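Local coordinates for protein hydratase ChsH1 (Mycobacterium tuberculosis, PDB 4W78) that hydrates the steroid enoyl-CoA 3-oxo-4,17-pregnadiene-20-carboxyl-CoA in the modified beta-oxidation of the cholesterol side chain, working in a complex with ChsH2, at residues R42-I45 and A50-R53; M66-T71 and I146-G151; K90-A95 and W140-H145; Y109-Y112 and G116-V119. One frame throughout, in Å; residues are numbered along the deposited sequence.

Contact 1. Residues R42-I45 and A50-R53; sequences RNPI and AAAR
Pro44 and Ile45 lean on two alanines of helix 49-54, and the contact is built almost wholly from small apolar surfaces. Asn43, just before them, shapes the turn rather than touching the helix: its side-chain OD1 accepts a weak but straight bond from Ile45 N at 3.3 Å, while its own backbone N is bonded to Asp41 OD1. Pro44 comes next: Pro44 CB lies 3.6 Å from Ala51 CB, and the neighbouring ring carbon is slightly farther from the same methyl. At Ile45, CG1 lies between backbone N and carbonyl carbon (chi1 73°). This turns CG1 and CD1 off the helix and leaves CG2 to approach Ala51 O at 3.9 Å. Ile45 CB also sits 4.1 Å from Ala52 CB, and the carbonyl Ile45 O lies 3.7 Å from that methyl. Only methyl-sized side chains face the turn, consistent with a CA separation of just 4.1 Å between Ile45 and Ala52. Pro69 of the ChsH2 chain packs on Asn43, Pro44 and Ile45. The Asn-Pro-Ile sequence two residues after Asp41 resembles the Asp-x-Asn-Pro segment of MaoC-like hydratases, here leading through a 3-10 turn into the short helix 49-54.

Contact 2. Residues M66-T71 and I146-G151; sequences MIQVWT and IVWQVG
Trp148 CG stands anti to its carbonyl carbon (chi1 -70°), which carries the indole off strand 139-150 to Ile67 and Thr71; at Thr71 a chi1 of 47° points OG1 at the indole N-H. The resulting bond, Trp148 NE1 to Thr71 OG1, measures 2.9 Å and is nearly straight at 169°. OG1 lies practically in the ring plane, so the donor is used along its natural direction and a buried N-H gains a partner. Ile67 comes over one face of the indole instead: its CG1 is 3.4 Å from Trp148 CD2, and it makes a CH-pi contact 3.6 Å from the centroid of the five-membered ring. From the same residue, CG2 spreads over the six-membered part, 4.0 Å from Trp148 CZ3, and CD1 reaches back toward Trp148 CG. In this hotdog-type domain the short, weakly bonded helix 67-70 packs on the antiparallel sheet, with Trp148 as its main partner on strand 139-150. On the other face of the indole sits Ile146 CG2, two residues back on the same strand, so the ring is held between two isoleucines. Gln68 approaches the six-membered ring obliquely, its CB 4.0 Å from Trp148 CZ2. Val119 and Met158, from the flanking strands 119-134 and 153-165, also touch Trp148, and Thr71 O is bonded to Arg21 NH1.

Contact 3. Residues K90-A95 and W140-H145; sequences KLFDDA and WFINQH
The dense part of this contact is one phenylalanine against two strand residues: Phe92 of helix 85-94 is driven onto Trp140 and Ile142. Phe92 CE1 stands over one face of the indole, 3.2 Å from Trp140 CG and 3.4 Å from Trp140 CD2, which is close for carbon atoms. The rings form neither a stack nor an edge-to-face pair, for their planes are 46° apart and the centroid of the Phe92 ring is 4.7 Å from that of the Trp140 five-membered ring. Trp140 CB adds to the grip at 3.5 Å from Phe92 CE1. Across the phenyl ring, Ile142 CD1 approaches Phe92 CE2 at 3.8 Å; its chi2 is 129°, away from a staggered value, and at this angle CD1 lies against the ring. Ile5 of helix 3-13 and Val128 of strand 119-134 touch both Phe92 and Trp140, and Tyr97 meets Trp140 edge-to-face. The other side of the helix is looser and faces solvent. There Lys90 NZ and Asp94 OD2 form a salt bridge of 2.6 Å one helical turn apart, using the syn lone pair of the carboxylate, and neither residue takes part in the packing. Phe141, alternating along the strand, directs its CB away from the helix. Such every-second-residue burial under a helix is characteristic of a helix laid on one face of an antiparallel sheet, here that of the hotdog fold.

Contact 4. Residues Y109-Y112 and G116-V119; sequences YHRY and GEQV
The loop connecting strands 99-109 and 119-134 is braced across itself by a bidentate salt bridge between Arg111 and Glu117. The guanidinium presents its end, NH1 and NH2, to the carboxylate, one nitrogen for each oxygen. Arg111 NH1 donates to Glu117 OE1 at 2.9 Å; this bond is almost linear (176°), lies in the guanidinium plane and uses the syn lone pair of the oxygen. The second, Arg111 NH2 to Glu117 OE2, is equally short at 2.9 Å but more bent and tilted out of both planes, as follows from a 32° twist between the two groups. With chi1 at 65° and a chain extended from CG to NE, the guanidinium spans the gap to Glu117 although the backbones stay well apart. NH1 has a further acceptor, the backbone Tyr112 O at 3.0 Å, which helps fix the rotation of the guanidinium. Two further partners join in: Glu153 forms a salt bridge with Arg111 NE, and Leu114 N donates to Glu117 OE1. Two carboxylates thus balance the charge of the arginine and probably strengthen the hold on its guanidinium. Tyr112 OH is bonded to Ile73 N of the ChsH2 chain. Val150, at the end of strand 139-150, is touched by both Arg111 and Glu117, while Arg111 also rests on Val155 of strand 153-165.

Overall arrangement
Contacts 2 and 4 are neighbours, their centres about 7 Å apart: Trp148 CD1 packs on Val119 CG1 at 3.4 Å, and Ile67 CG2 touches Tyr109 CE1 at 3.8 Å. Contact 3 shares strand 139-150 with contact 2, so two helices, 67-70 and 85-94, meet successive parts of one strand with centres about 23 Å apart. Contact 1 lies farther out, joined to contact 4 by Ile45 CD1 against Tyr112 CE2 at 4.2 Å, and stands about 42 Å, centre to centre, from contact 3 beyond the middle of the chain. Contacts 1, 2 and 4 all reach the ChsH2 chain, whereas contact 3 touches no other chain of the assembly.

Contact 1. Residues R42-I45 and A50-R53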
loop_
_atom_site.group_PDB
_atom_site.type_symbol
_atom_site.label_atom_id
_atom_site.label_comp_id
_atom_site.label_asym_id
_atom_site.label_seq_id
_atom_site.Cartn_x
_atom_site.Cartn_y
_atom_site.Cartn_z
ATOM N N ARG A 42 -3.561 -17.792 1.603
ATOM C CA ARG A 42 -2.558 -18.625 0.957
ATOM C C ARG A 42 -3.095 -19.452 -0.218
ATOM O O ARG A 42 -2.390 -20.340 -0.714
ATOM C CB ARG A 42 -1.895 -19.548 1.991
ATOM C CG ARG A 42 -1.030 -18.811 3.005
ATOM C CD ARG A 42 -0.327 -19.777 3.946
ATOM N NE ARG A 42 0.565 -19.080 4.869
ATOM C CZ ARG A 42 1.243 -19.679 5.845
ATOM N NH1 ARG A 42 1.127 -20.990 6.027
ATOM N NH2 ARG A 42 2.035 -18.970 6.642
ATOM N N ASN A 43 -4.328 -19.173 -0.648
ATOM C CA ASN A 43 -4.940 -19.898 -1.768
ATOM C C ASN A 43 -4.005 -19.892 -2.974
ATOM O O ASN A 43 -3.665 -18.827 -3.495
ATOM C CB ASN A 43 -6.274 -19.239 -2.123
ATOM C CG ASN A 43 -7.132 -20.084 -3.052
ATOM O OD1 ASN A 43 -6.635 -20.959 -3.768
ATOM N ND2 ASN A 43 -8.432 -19.814 -3.050
ATOM N N PRO A 44 -3.570 -21.079 -3.419
ATOM C CA PRO A 44 -2.522 -21.105 -4.441
ATOM C C PRO A 44 -2.981 -20.648 -5.821
ATOM O O PRO A 44 -2.130 -20.338 -6.654
ATOM C CB PRO A 44 -2.115 -22.588 -4.479
ATOM C CG PRO A 44 -3.329 -23.312 -4.030
ATOM C CD PRO A 44 -3.907 -22.432 -2.944
ATOM N N ILE A 45 -4.288 -20.597 -6.067
ATOM C CA ILE A 45 -4.759 -20.217 -7.390
ATOM C C ILE A 45 -4.473 -18.750 -7.720
ATOM O O ILE A 45 -4.542 -18.360 -8.880
ATOM C CB ILE A 45 -6.258 -20.506 -7.593
ATOM C CG1 ILE A 45 -7.123 -19.508 -6.811
ATOM C CG2 ILE A 45 -6.584 -21.964 -7.218
ATOM C CD1 ILE A 45 -8.628 -19.741 -7.000
ATOM N N ALA A 50 -0.126 -23.548 -12.193
ATOM C CA ALA A 50 -0.466 -24.968 -12.149
ATOM C C ALA A 50 -1.620 -25.239 -11.187
ATOM O O ALA A 50 -2.530 -26.000 -11.505
ATOM C CB ALA A 50 0.749 -25.807 -11.783
ATOM N N ALA A 51 -1.580 -24.612 -10.017
ATOM C CA ALA A 51 -2.662 -24.767 -9.046
ATOM C C ALA A 51 -3.974 -24.195 -9.575
ATOM O O ALA A 51 -5.038 -24.782 -9.381
ATOM C CB ALA A 51 -2.287 -24.126 -7.710
ATOM N N ALA A 52 -3.899 -23.042 -10.235
ATOM C CA ALA A 52 -5.083 -22.418 -10.809
ATOM C C ALA A 52 -5.699 -23.314 -11.878
ATOM O O ALA A 52 -6.920 -23.472 -11.944
ATOM C CB ALA A 52 -4.739 -21.052 -11.388
ATOM N N ARG A 53 -4.857 -23.908 -12.718
ATOM C CA ARG A 53 -5.360 -24.803 -13.754
ATOM C C ARG A 53 -5.994 -26.076 -13.190
ATOM O O ARG A 53 -6.950 -26.593 -13.759
ATOM C CB ARG A 53 -4.254 -25.176 -14.745
ATOM C CG ARG A 53 -3.866 -24.043 -15.677
ATOM C CD ARG A 53 -2.934 -24.526 -16.786
ATOM N NE ARG A 53 -1.701 -25.116 -16.271
ATOM C CZ ARG A 53 -0.560 -24.450 -16.104
ATOM N NH1 ARG A 53 -0.489 -23.158 -16.412
ATOM N NH2 ARG A 53 0.513 -25.076 -15.631
#

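Contact 2. Residues M66-T71 and I146-G151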
loop_
_atom_site.group_PDB
_atom_site.type_symbol
_atom_site.label_atom_id
_atom_site.label_comp_id
_atom_site.label_asym_id
_atom_site.label_seq_id
_atom_site.Cartn_x
_atom_site.Cartn_y
_atom_site.Cartn_z
ATOM N N MET A 66 -11.119 -8.844 -4.645
ATOM C CA MET A 66 -10.353 -7.685 -5.125
ATOM C C MET A 66 -11.082 -6.798 -6.133
ATOM O O MET A 66 -10.524 -5.779 -6.556
ATOM C CB MET A 66 -9.011 -8.119 -5.743
ATOM C CG MET A 66 -7.962 -8.512 -4.719
ATOM S SD MET A 66 -6.323 -8.657 -5.468
ATOM C CE MET A 66 -5.849 -6.933 -5.616
ATOM N N ILE A 67 -12.320 -7.126 -6.511
ATOM C CA ILE A 67 -12.971 -6.385 -7.604
ATOM C C ILE A 67 -12.997 -4.872 -7.370
ATOM O O ILE A 67 -12.655 -4.108 -8.264
ATOM C CB ILE A 67 -14.374 -6.928 -7.974
ATOM C CG1 ILE A 67 -14.896 -6.245 -9.249
ATOM C CG2 ILE A 67 -15.377 -6.742 -6.829
ATOM C CD1 ILE A 67 -14.117 -6.629 -10.491
ATOM N N GLN A 68 -13.320 -4.449 -6.152
ATOM C CA GLN A 68 -13.405 -3.025 -5.861
ATOM C C GLN A 68 -12.025 -2.376 -5.784
ATOM O O GLN A 68 -11.888 -1.166 -5.973
ATOM C CB GLN A 68 -14.175 -2.833 -4.553
ATOM C CG GLN A 68 -14.626 -1.431 -4.253
ATOM C CD GLN A 68 -15.604 -1.393 -3.080
ATOM O OE1 GLN A 68 -16.162 -2.405 -2.693
ATOM N NE2 GLN A 68 -15.790 -0.220 -2.505
ATOM N N VAL A 69 -10.988 -3.171 -5.506
ATOM C CA VAL A 69 -9.636 -2.631 -5.415
ATOM C C VAL A 69 -9.175 -2.033 -6.744
ATOM O O VAL A 69 -8.560 -0.966 -6.778
ATOM C CB VAL A 69 -8.642 -3.728 -4.950
ATOM C CG1 VAL A 69 -7.240 -3.187 -4.852
ATOM C CG2 VAL A 69 -9.097 -4.277 -3.603
ATOM N N TRP A 70 -9.508 -2.708 -7.841
ATOM C CA TRP A 70 -8.993 -2.273 -9.134
ATOM C C TRP A 70 -9.429 -0.864 -9.462
ATOM O O TRP A 70 -8.661 -0.099 -10.072
ATOM C CB TRP A 70 -9.432 -3.237 -10.246
ATOM C CG TRP A 70 -9.049 -4.648 -9.945
ATOM C CD1 TRP A 70 -9.897 -5.696 -9.750
ATOM C CD2 TRP A 70 -7.724 -5.161 -9.746
ATOM N NE1 TRP A 70 -9.184 -6.836 -9.453
ATOM C CE2 TRP A 70 -7.851 -6.535 -9.452
ATOM C CE3 TRP A 70 -6.443 -4.596 -9.798
ATOM C CZ2 TRP A 70 -6.751 -7.345 -9.195
ATOM C CZ3 TRP A 70 -5.348 -5.403 -9.541
ATOM C CH2 TRP A 70 -5.514 -6.769 -9.250
ATOM N N THR A 71 -10.643 -0.505 -9.038
ATOM C CA THR A 71 -11.211 0.781 -9.437
ATOM C C THR A 71 -11.189 1.851 -8.343
ATOM O O THR A 71 -11.765 2.922 -8.507
ATOM C CB THR A 71 -12.643 0.627 -9.993
ATOM O OG1 THR A 71 -13.400 -0.204 -9.116
ATOM C CG2 THR A 71 -12.620 -0.052 -11.363
ATOM N N ILE A 146 -23.593 -0.865 -8.255
ATOM C CA ILE A 146 -22.329 -0.724 -8.967
ATOM C C ILE A 146 -22.175 -1.923 -9.871
ATOM O O ILE A 146 -22.446 -3.056 -9.456
ATOM C CB ILE A 146 -21.174 -0.784 -7.958
ATOM C CG1 ILE A 146 -21.342 0.252 -6.844
ATOM C CG2 ILE A 146 -19.805 -0.737 -8.652
ATOM C CD1 ILE A 146 -21.714 1.592 -7.288
ATOM N N VAL A 147 -21.734 -1.694 -11.103
ATOM C CA VAL A 147 -21.454 -2.792 -12.023
ATOM C C VAL A 147 -20.036 -2.649 -12.579
ATOM O O VAL A 147 -19.628 -1.552 -12.975
ATOM C CB VAL A 147 -22.476 -2.855 -13.173
ATOM C CG1 VAL A 147 -22.154 -3.987 -14.127
ATOM C CG2 VAL A 147 -23.909 -3.009 -12.621
ATOM N N TRP A 148 -19.287 -3.748 -12.575
ATOM C CA TRP A 148 -17.975 -3.784 -13.209
ATOM C C TRP A 148 -18.042 -4.578 -14.494
ATOM O O TRP A 148 -18.698 -5.630 -14.565
ATOM C CB TRP A 148 -16.920 -4.427 -12.304
ATOM C CG TRP A 148 -16.536 -3.612 -11.095
ATOM C CD1 TRP A 148 -15.559 -2.659 -11.028
ATOM C CD2 TRP A 148 -17.111 -3.694 -9.787
ATOM N NE1 TRP A 148 -15.480 -2.151 -9.743
ATOM C CE2 TRP A 148 -16.422 -2.778 -8.967
ATOM C CE3 TRP A 148 -18.128 -4.480 -9.218
ATOM C CZ2 TRP A 148 -16.728 -2.604 -7.616
ATOM C CZ3 TRP A 148 -18.421 -4.317 -7.865
ATOM C CH2 TRP A 148 -17.730 -3.379 -7.083
ATOM N N GLN A 149 -17.323 -4.084 -15.495
ATOM C CA GLN A 149 -17.269 -4.716 -16.798
ATOM C C GLN A 149 -15.837 -4.929 -17.253
ATOM O O GLN A 149 -14.923 -4.211 -16.840
ATOM C CB GLN A 149 -17.979 -3.846 -17.830
ATOM C CG GLN A 149 -19.452 -3.670 -17.554
ATOM C CD GLN A 149 -20.130 -2.907 -18.658
ATOM O OE1 GLN A 149 -19.876 -1.720 -18.850
ATOM N NE2 GLN A 149 -20.977 -3.591 -19.413
ATOM N N VAL A 150 -15.655 -5.920 -18.116
ATOM C CA VAL A 150 -14.443 -6.029 -18.912
ATOM C C VAL A 150 -14.946 -5.903 -20.337
ATOM O O VAL A 150 -15.675 -6.766 -20.819
ATOM C CB VAL A 150 -13.728 -7.366 -18.687
ATOM C CG1 VAL A 150 -12.588 -7.536 -19.693
ATOM C CG2 VAL A 150 -13.195 -7.452 -17.246
ATOM N N GLY A 151 -14.610 -4.796 -20.994
ATOM C CA GLY A 151 -15.248 -4.463 -22.257
ATOM C C GLY A 151 -16.733 -4.253 -22.021
ATOM O O GLY A 151 -17.128 -3.477 -21.147
#

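Contact 3. Residues K90-A95 and W140-H145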
loop_
_atom_site.group_PDB
_atom_site.type_symbol
_atom_site.label_atom_id
_atom_site.label_comp_id
_atom_site.label_asym_id
_atom_site.label_seq_id
_atom_site.Cartn_x
_atom_site.Cartn_y
_atom_site.Cartn_z
ATOM N N LYS A 90 -23.692 15.897 -1.077
ATOM C CA LYS A 90 -23.934 17.327 -0.900
ATOM C C LYS A 90 -25.360 17.636 -0.438
ATOM O O LYS A 90 -25.562 18.435 0.472
ATOM C CB LYS A 90 -23.628 18.090 -2.195
ATOM C CG LYS A 90 -23.794 19.606 -2.093
ATOM C CD LYS A 90 -22.778 20.220 -1.140
ATOM C CE LYS A 90 -22.586 21.712 -1.406
ATOM N NZ LYS A 90 -23.863 22.480 -1.415
ATOM N N LEU A 91 -26.340 17.009 -1.080
ATOM C CA LEU A 91 -27.741 17.175 -0.722
ATOM C C LEU A 91 -27.951 16.913 0.768
ATOM O O LEU A 91 -28.511 17.750 1.474
ATOM C CB LEU A 91 -28.609 16.215 -1.545
ATOM C CG LEU A 91 -30.119 16.220 -1.308
ATOM C CD1 LEU A 91 -30.722 17.553 -1.749
ATOM C CD2 LEU A 91 -30.780 15.047 -2.030
ATOM N N PHE A 92 -27.477 15.760 1.243
ATOM C CA PHE A 92 -27.699 15.377 2.644
ATOM C C PHE A 92 -26.857 16.144 3.657
ATOM O O PHE A 92 -27.331 16.449 4.759
ATOM C CB PHE A 92 -27.588 13.858 2.828
ATOM C CG PHE A 92 -28.757 13.122 2.250
ATOM C CD1 PHE A 92 -29.989 13.172 2.884
ATOM C CD2 PHE A 92 -28.647 12.433 1.052
ATOM C CE1 PHE A 92 -31.084 12.527 2.342
ATOM C CE2 PHE A 92 -29.741 11.776 0.509
ATOM C CZ PHE A 92 -30.959 11.822 1.154
ATOM N N ASP A 93 -25.628 16.486 3.282
ATOM C CA ASP A 93 -24.811 17.364 4.118
ATOM C C ASP A 93 -25.502 18.703 4.333
ATOM O O ASP A 93 -25.516 19.241 5.448
ATOM C CB ASP A 93 -23.440 17.601 3.485
ATOM C CG ASP A 93 -22.500 16.432 3.671
ATOM O OD1 ASP A 93 -22.836 15.508 4.444
ATOM O OD2 ASP A 93 -21.416 16.437 3.050
ATOM N N ASP A 94 -26.078 19.240 3.259
ATOM C CA ASP A 94 -26.733 20.542 3.310
ATOM C C ASP A 94 -27.972 20.518 4.196
ATOM O O ASP A 94 -28.358 21.534 4.781
ATOM C CB ASP A 94 -27.105 21.015 1.903
ATOM C CG ASP A 94 -25.910 21.532 1.132
ATOM O OD1 ASP A 94 -24.876 21.816 1.771
ATOM O OD2 ASP A 94 -26.010 21.669 -0.109
ATOM N N ALA A 95 -28.593 19.347 4.289
ATOM C CA ALA A 95 -29.786 19.178 5.106
ATOM C C ALA A 95 -29.424 18.798 6.540
ATOM O O ALA A 95 -30.306 18.517 7.352
ATOM C CB ALA A 95 -30.704 18.132 4.489
ATOM N N TRP A 140 -30.984 9.108 6.601
ATOM C CA TRP A 140 -31.518 8.577 5.354
ATOM C C TRP A 140 -30.609 7.478 4.861
ATOM O O TRP A 140 -29.390 7.610 4.921
ATOM C CB TRP A 140 -31.547 9.668 4.289
ATOM C CG TRP A 140 -32.614 10.686 4.485
ATOM C CD1 TRP A 140 -32.672 11.640 5.460
ATOM C CD2 TRP A 140 -33.767 10.876 3.663
ATOM N NE1 TRP A 140 -33.797 12.410 5.300
ATOM C CE2 TRP A 140 -34.487 11.962 4.203
ATOM C CE3 TRP A 140 -34.259 10.238 2.519
ATOM C CZ2 TRP A 140 -35.678 12.419 3.644
ATOM C CZ3 TRP A 140 -35.445 10.694 1.964
ATOM C CH2 TRP A 140 -36.142 11.773 2.530
ATOM N N PHE A 141 -31.188 6.385 4.376
ATOM C CA PHE A 141 -30.379 5.328 3.785
ATOM C C PHE A 141 -30.294 5.524 2.284
ATOM O O PHE A 141 -31.295 5.843 1.642
ATOM C CB PHE A 141 -30.966 3.945 4.092
ATOM C CG PHE A 141 -30.892 3.557 5.552
ATOM C CD1 PHE A 141 -29.763 2.944 6.050
ATOM C CD2 PHE A 141 -31.955 3.799 6.406
ATOM C CE1 PHE A 141 -29.687 2.572 7.383
ATOM C CE2 PHE A 141 -31.886 3.436 7.744
ATOM C CZ PHE A 141 -30.747 2.821 8.227
ATOM N N ILE A 142 -29.096 5.330 1.744
ATOM C CA ILE A 142 -28.842 5.517 0.315
ATOM C C ILE A 142 -28.214 4.247 -0.244
ATOM O O ILE A 142 -27.158 3.806 0.224
ATOM C CB ILE A 142 -27.882 6.683 0.081
ATOM C CG1 ILE A 142 -28.534 7.989 0.530
ATOM C CG2 ILE A 142 -27.499 6.773 -1.396
ATOM C CD1 ILE A 142 -27.664 8.796 1.450
ATOM N N ASN A 143 -28.881 3.644 -1.226
ATOM C CA ASN A 143 -28.369 2.479 -1.937
ATOM C C ASN A 143 -27.791 2.833 -3.290
ATOM O O ASN A 143 -28.282 3.754 -3.970
ATOM C CB ASN A 143 -29.489 1.464 -2.149
ATOM C CG ASN A 143 -29.992 0.879 -0.847
ATOM O OD1 ASN A 143 -29.506 -0.153 -0.394
ATOM N ND2 ASN A 143 -30.948 1.551 -0.229
ATOM N N GLN A 144 -26.751 2.114 -3.679
ATOM C CA GLN A 144 -26.182 2.237 -5.028
ATOM C C GLN A 144 -26.014 0.864 -5.643
ATOM O O GLN A 144 -25.688 -0.098 -4.932
ATOM C CB GLN A 144 -24.820 2.910 -4.975
ATOM C CG GLN A 144 -24.829 4.400 -4.707
ATOM C CD GLN A 144 -23.419 4.952 -4.726
ATOM O OE1 GLN A 144 -22.739 4.991 -3.699
ATOM N NE2 GLN A 144 -22.958 5.346 -5.904
ATOM N N HIS A 145 -26.228 0.754 -6.954
ATOM C CA HIS A 145 -25.898 -0.460 -7.690
ATOM C C HIS A 145 -24.675 -0.169 -8.552
ATOM O O HIS A 145 -24.709 0.699 -9.436
ATOM C CB HIS A 145 -27.059 -0.933 -8.567
ATOM C CG HIS A 145 -26.829 -2.274 -9.210
ATOM N ND1 HIS A 145 -27.431 -2.646 -10.386
ATOM C CD2 HIS A 145 -26.065 -3.329 -8.845
ATOM C CE1 HIS A 145 -27.065 -3.865 -10.724
ATOM N NE2 HIS A 145 -26.238 -4.307 -9.801
#

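Contact 4. Residues Y109-Y112 and G116-V119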
loop_
_atom_site.group_PDB
_atom_site.type_symbol
_atom_site.label_atom_id
_atom_site.label_comp_id
_atom_site.label_asym_id
_atom_site.label_seq_id
_atom_site.Cartn_x
_atom_site.Cartn_y
_atom_site.Cartn_z
ATOM N N TYR A 109 -20.041 -12.024 -7.963
ATOM C CA TYR A 109 -18.945 -12.213 -8.915
ATOM C C TYR A 109 -19.401 -13.152 -10.030
ATOM O O TYR A 109 -19.665 -14.333 -9.797
ATOM C CB TYR A 109 -17.707 -12.777 -8.202
ATOM C CG TYR A 109 -17.429 -12.083 -6.886
ATOM C CD1 TYR A 109 -16.928 -10.781 -6.851
ATOM C CD2 TYR A 109 -17.687 -12.718 -5.678
ATOM C CE1 TYR A 109 -16.700 -10.134 -5.643
ATOM C CE2 TYR A 109 -17.464 -12.085 -4.473
ATOM C CZ TYR A 109 -16.961 -10.790 -4.464
ATOM O OH TYR A 109 -16.743 -10.177 -3.260
ATOM N N HIS A 110 -19.510 -12.629 -11.247
ATOM C CA HIS A 110 -20.031 -13.460 -12.331
ATOM C C HIS A 110 -19.016 -14.494 -12.809
ATOM O O HIS A 110 -19.387 -15.606 -13.197
ATOM C CB HIS A 110 -20.522 -12.601 -13.490
ATOM C CG HIS A 110 -21.582 -11.620 -13.098
ATOM N ND1 HIS A 110 -22.729 -11.991 -12.431
ATOM C CD2 HIS A 110 -21.666 -10.280 -13.277
ATOM C CE1 HIS A 110 -23.473 -10.921 -12.211
ATOM N NE2 HIS A 110 -22.852 -9.870 -12.717
ATOM N N ARG A 111 -17.742 -14.111 -12.789
ATOM C CA ARG A 111 -16.635 -15.014 -13.083
ATOM C C ARG A 111 -15.371 -14.471 -12.441
ATOM O O ARG A 111 -15.354 -13.340 -11.934
ATOM C CB ARG A 111 -16.418 -15.164 -14.598
ATOM C CG ARG A 111 -15.983 -13.888 -15.325
ATOM C CD ARG A 111 -15.426 -14.256 -16.692
ATOM N NE ARG A 111 -15.129 -13.098 -17.530
ATOM C CZ ARG A 111 -13.946 -12.495 -17.590
ATOM N NH1 ARG A 111 -12.933 -12.909 -16.838
ATOM N NH2 ARG A 111 -13.784 -11.457 -18.402
ATOM N N TYR A 112 -14.314 -15.278 -12.466
ATOM C CA TYR A 112 -13.003 -14.872 -11.987
ATOM C C TYR A 112 -12.277 -14.098 -13.087
ATOM O O TYR A 112 -12.427 -14.399 -14.282
ATOM C CB TYR A 112 -12.181 -16.112 -11.580
ATOM C CG TYR A 112 -12.545 -16.672 -10.217
ATOM C CD1 TYR A 112 -13.831 -17.146 -9.951
ATOM C CD2 TYR A 112 -11.605 -16.736 -9.204
ATOM C CE1 TYR A 112 -14.166 -17.648 -8.697
ATOM C CE2 TYR A 112 -11.917 -17.252 -7.958
ATOM C CZ TYR A 112 -13.200 -17.697 -7.705
ATOM O OH TYR A 112 -13.507 -18.190 -6.458
ATOM N N GLY A 116 -4.165 -8.968 -16.701
ATOM C CA GLY A 116 -4.196 -8.387 -18.032
ATOM C C GLY A 116 -5.562 -7.841 -18.404
ATOM O O GLY A 116 -5.671 -6.953 -19.252
ATOM N N GLU A 117 -6.612 -8.350 -17.763
ATOM C CA GLU A 117 -7.952 -7.844 -18.033
ATOM C C GLU A 117 -8.149 -6.471 -17.417
ATOM O O GLU A 117 -7.714 -6.230 -16.294
ATOM C CB GLU A 117 -9.019 -8.814 -17.544
ATOM C CG GLU A 117 -8.965 -10.143 -18.278
ATOM C CD GLU A 117 -10.227 -10.954 -18.109
ATOM O OE1 GLU A 117 -10.469 -11.465 -16.994
ATOM O OE2 GLU A 117 -10.977 -11.072 -19.102
ATOM N N GLN A 118 -8.778 -5.584 -18.177
ATOM C CA GLN A 118 -9.018 -4.197 -17.782
ATOM C C GLN A 118 -10.475 -4.008 -17.353
ATOM O O GLN A 118 -11.389 -4.149 -18.162
ATOM C CB GLN A 118 -8.716 -3.272 -18.967
ATOM C CG GLN A 118 -9.164 -1.828 -18.787
ATOM C CD GLN A 118 -8.299 -1.076 -17.788
ATOM O OE1 GLN A 118 -7.091 -0.912 -17.996
ATOM N NE2 GLN A 118 -8.912 -0.608 -16.703
ATOM N N VAL A 119 -10.683 -3.678 -16.084
ATOM C CA VAL A 119 -12.033 -3.502 -15.541
ATOM C C VAL A 119 -12.482 -2.045 -15.598
ATOM O O VAL A 119 -11.658 -1.127 -15.520
ATOM C CB VAL A 119 -12.081 -4.012 -14.074
ATOM C CG1 VAL A 119 -13.419 -3.756 -13.431
ATOM C CG2 VAL A 119 -11.746 -5.506 -14.025
#